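Local atomic coordinates of signal recognition particle receptor FtsY (Sulfolobus acidocaldarius, PDB entry 5L3S), a protein that serves as the receptor for the signal recognition particle and carries a P-loop-type GTPase domain of the SRP54 family beside a helical bundle domain. Residues G193-I197 with E231-F236. Residues are numbered along the deposited sequence.
Sequences GRMHI and EQARHF
Residues 193-197 run extended from Gly-193 to Met-195 (Arg-194 phi/psi -156/143°) and turn at His-196 (-63/-19°), whereas 231-236 are regular helix, with His-235 N to Glu-231 O at 3.1 Å. The closest CA atoms, of His-196 and Phe-236, are 5.9 Å apart, and 313 Å² is buried without a hydrogen bond across the interface. His-196 points toward the helix and, with chi1 p (47°) and chi2 -63°, slots its ring among Gln-232, His-235 and Phe-236. Gln-232 CA sits 4.0 Å from the His-196 ring centroid, 7° off the normal, a CH-pi contact. The ring's edge meets the face of His-235 in an offset edge-to-face pair (centroids 5.1 Å, planes 63°); the Phe-236 ring, oblique to His-196 (5.9 Å, 54°), completes the aromatic cluster. His-196 CB makes a CH-pi contact over the Phe-236 face, 3.8 Å from its centroid. Arg-194 (chi1-chi3 p, t, p) brings CG 4.2 Å from Phe-236 CZ, and its NH1 hydrogen-bonds Leu-201 O. His-235 NE2 donates to Glu-231 OE2 (2.7 Å). His-196 NE2 hydrogen-bonds a polar side chain of the Signal recognition particle 54 kDa protein chain, on whose backbone Met-195 and Ile-197 pack: a heterodimer interface bordering the GNP pocket, which includes Gly-193, of an SRP54-type P-loop GTPase domain. Loop 193-197 follows strand 186-191 and leads into helix 199-212; helix 228-239 sets Gln-232 and Phe-236 against Val-109 and strand 216-222.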
ATOM      1  N   GLY B 193       4.810 -10.494   7.337  1.00 24.02           N
ATOM      2  CA  GLY B 193       3.826 -10.160   6.319  1.00 21.68           C
ATOM      3  C   GLY B 193       3.332 -11.444   5.685  1.00 21.51           C
ATOM      4  O   GLY B 193       4.076 -12.417   5.554  1.00 21.86           O
ATOM      5  N   ARG B 194       2.066 -11.459   5.298  1.00 20.39           N
ATOM      6  CA  ARG B 194       1.495 -12.629   4.646  1.00 22.46           C
ATOM      7  C   ARG B 194       0.302 -12.177   3.827  1.00 28.78           C
ATOM      8  O   ARG B 194      -0.426 -11.275   4.244  1.00 23.99           O
ATOM      9  CB  ARG B 194       1.090 -13.697   5.680  1.00 24.64           C
ATOM     10  CG  ARG B 194      -0.174 -13.382   6.519  1.00 21.43           C
ATOM     11  CD  ARG B 194      -0.212 -14.229   7.809  1.00 23.72           C
ATOM     12  NE  ARG B 194       0.902 -13.829   8.648  1.00 22.92           N
ATOM     13  CZ  ARG B 194       1.810 -14.652   9.161  1.00 25.75           C
ATOM     14  NH1 ARG B 194       1.728 -15.967   8.974  1.00 23.23           N
ATOM     15  NH2 ARG B 194       2.802 -14.145   9.870  1.00 23.85           N
ATOM     16  N   MET B 195       0.110 -12.778   2.658  1.00 26.13           N
ATOM     17  CA  MET B 195      -1.100 -12.516   1.887  1.00 29.83           C
ATOM     18  C   MET B 195      -2.300 -13.192   2.526  1.00 29.11           C
ATOM     19  O   MET B 195      -2.213 -14.312   3.025  1.00 28.72           O
ATOM     20  CB  MET B 195      -0.953 -12.999   0.437  1.00 32.12           C
ATOM     21  CG  MET B 195       0.012 -12.183  -0.408  1.00 32.96           C
ATOM     22  SD  MET B 195      -0.505 -10.451  -0.557  1.00 38.76           S
ATOM     23  CE  MET B 195      -2.253 -10.656  -0.758  1.00 96.68           C
ATOM     24  N   HIS B 196      -3.433 -12.506   2.486  1.00 28.59           N
ATOM     25  CA  HIS B 196      -4.676 -13.030   3.025  1.00 24.51           C
ATOM     26  C   HIS B 196      -5.144 -14.294   2.297  1.00 29.90           C
ATOM     27  O   HIS B 196      -5.938 -15.052   2.836  1.00 31.54           O
ATOM     28  CB  HIS B 196      -5.755 -11.936   3.003  1.00 29.45           C
ATOM     29  CG  HIS B 196      -5.844 -11.201   1.697  1.00 33.04           C
ATOM     30  ND1 HIS B 196      -4.806 -10.441   1.197  1.00 31.20           N
ATOM     31  CD2 HIS B 196      -6.852 -11.106   0.794  1.00 30.54           C
ATOM     32  CE1 HIS B 196      -5.177  -9.906   0.043  1.00 35.61           C
ATOM     33  NE2 HIS B 196      -6.407 -10.300  -0.228  1.00 33.54           N
ATOM     34  N   ILE B 197      -4.637 -14.531   1.084  1.00 24.18           N
ATOM     35  CA  ILE B 197      -5.006 -15.719   0.314  1.00 28.33           C
ATOM     36  C   ILE B 197      -3.939 -16.821   0.357  1.00 35.41           C
ATOM     37  O   ILE B 197      -4.048 -17.832  -0.330  1.00 33.87           O
ATOM     38  CB  ILE B 197      -5.301 -15.382  -1.172  1.00 30.09           C
ATOM     39  CG1 ILE B 197      -4.123 -14.635  -1.801  1.00 33.24           C
ATOM     40  CG2 ILE B 197      -6.607 -14.578  -1.294  1.00 33.55           C
ATOM     41  CD1 ILE B 197      -4.255 -14.420  -3.294  1.00 39.02           C
ATOM     42  N   GLU B 231     -10.602  -5.686   0.482  1.00 24.42           N
ATOM     43  CA  GLU B 231     -10.502  -7.122   0.231  1.00 29.47           C
ATOM     44  C   GLU B 231      -9.610  -7.822   1.265  1.00 24.49           C
ATOM     45  O   GLU B 231      -9.947  -8.899   1.749  1.00 24.41           O
ATOM     46  CB  GLU B 231     -10.003  -7.403  -1.191  1.00 34.05           C
ATOM     47  CG  GLU B 231     -10.003  -8.880  -1.555  1.00 36.77           C
ATOM     48  CD  GLU B 231     -11.389  -9.397  -1.898  1.00 46.03           C
ATOM     49  OE1 GLU B 231     -12.354  -8.590  -1.902  1.00 44.93           O
ATOM     50  OE2 GLU B 231     -11.513 -10.614  -2.173  1.00 47.18           O
ATOM     51  N   GLN B 232      -8.479  -7.209   1.598  1.00 20.47           N
ATOM     52  CA  GLN B 232      -7.628  -7.703   2.693  1.00 21.49           C
ATOM     53  C   GLN B 232      -8.405  -7.801   4.014  1.00 26.52           C
ATOM     54  O   GLN B 232      -8.362  -8.811   4.716  1.00 29.75           O
ATOM     55  CB  GLN B 232      -6.414  -6.778   2.897  1.00 23.48           C
ATOM     56  CG  GLN B 232      -5.411  -6.755   1.747  1.00 23.34           C
ATOM     57  CD  GLN B 232      -4.420  -5.616   1.883  1.00 22.33           C
ATOM     58  OE1 GLN B 232      -4.100  -5.176   2.994  1.00 22.73           O
ATOM     59  NE2 GLN B 232      -3.938  -5.119   0.753  1.00 20.73           N
ATOM     60  N   ALA B 233      -9.107  -6.736   4.350  1.00 26.33           N
ATOM     61  CA  ALA B 233      -9.900  -6.703   5.576  1.00 31.08           C
ATOM     62  C   ALA B 233     -10.984  -7.781   5.619  1.00 32.64           C
ATOM     63  O   ALA B 233     -11.197  -8.387   6.669  1.00 29.44           O
ATOM     64  CB  ALA B 233     -10.507  -5.330   5.764  1.00 27.83           C
ATOM     65  N   ARG B 234     -11.675  -8.006   4.495  1.00 29.14           N
ATOM     66  CA  ARG B 234     -12.746  -9.013   4.431  1.00 31.74           C
ATOM     67  C   ARG B 234     -12.216 -10.431   4.617  1.00 30.94           C
ATOM     68  O   ARG B 234     -12.758 -11.219   5.397  1.00 31.84           O
ATOM     69  CB  ARG B 234     -13.466  -8.975   3.082  1.00 29.41           C
ATOM     70  CG  ARG B 234     -14.429  -7.837   2.875  1.00 36.73           C
ATOM     71  CD  ARG B 234     -15.136  -8.040   1.543  1.00 45.05           C
ATOM     72  NE  ARG B 234     -15.991  -6.916   1.178  1.00 55.87           N
ATOM     73  CZ  ARG B 234     -17.217  -6.717   1.649  1.00 56.68           C
ATOM     74  NH1 ARG B 234     -17.751  -7.561   2.526  1.00 56.78           N
ATOM     75  NH2 ARG B 234     -17.911  -5.664   1.234  1.00 61.29           N
ATOM     76  N   HIS B 235     -11.178 -10.752   3.855  1.00 28.54           N
ATOM     77  CA  HIS B 235     -10.560 -12.067   3.888  1.00 33.27           C
ATOM     78  C   HIS B 235      -9.992 -12.384   5.260  1.00 32.10           C
ATOM     79  O   HIS B 235     -10.217 -13.468   5.779  1.00 32.40           O
ATOM     80  CB  HIS B 235      -9.452 -12.169   2.842  1.00 36.80           C
ATOM     81  CG  HIS B 235      -9.943 -12.525   1.477  1.00 46.95           C
ATOM     82  ND1 HIS B 235     -10.029 -13.827   1.036  1.00 53.04           N
ATOM     83  CD2 HIS B 235     -10.365 -11.749   0.452  1.00 52.67           C
ATOM     84  CE1 HIS B 235     -10.493 -13.838  -0.202  1.00 56.87           C
ATOM     85  NE2 HIS B 235     -10.701 -12.589  -0.582  1.00 53.12           N
ATOM     86  N   PHE B 236      -9.248 -11.445   5.831  1.00 28.55           N
ATOM     87  CA  PHE B 236      -8.644 -11.652   7.150  1.00 30.77           C
ATOM     88  C   PHE B 236      -9.714 -11.799   8.230  1.00 32.19           C
ATOM     89  O   PHE B 236      -9.564 -12.585   9.167  1.00 31.60           O
ATOM     90  CB  PHE B 236      -7.682 -10.506   7.503  1.00 26.50           C
ATOM     91  CG  PHE B 236      -6.282 -10.694   6.980  1.00 25.94           C
ATOM     92  CD1 PHE B 236      -5.585 -11.871   7.212  1.00 34.78           C
ATOM     93  CD2 PHE B 236      -5.648  -9.680   6.286  1.00 20.25           C
ATOM     94  CE1 PHE B 236      -4.281 -12.031   6.736  1.00 35.51           C
ATOM     95  CE2 PHE B 236      -4.341  -9.833   5.802  1.00 25.21           C
ATOM     96  CZ  PHE B 236      -3.663 -11.007   6.026  1.00 25.87           C
TER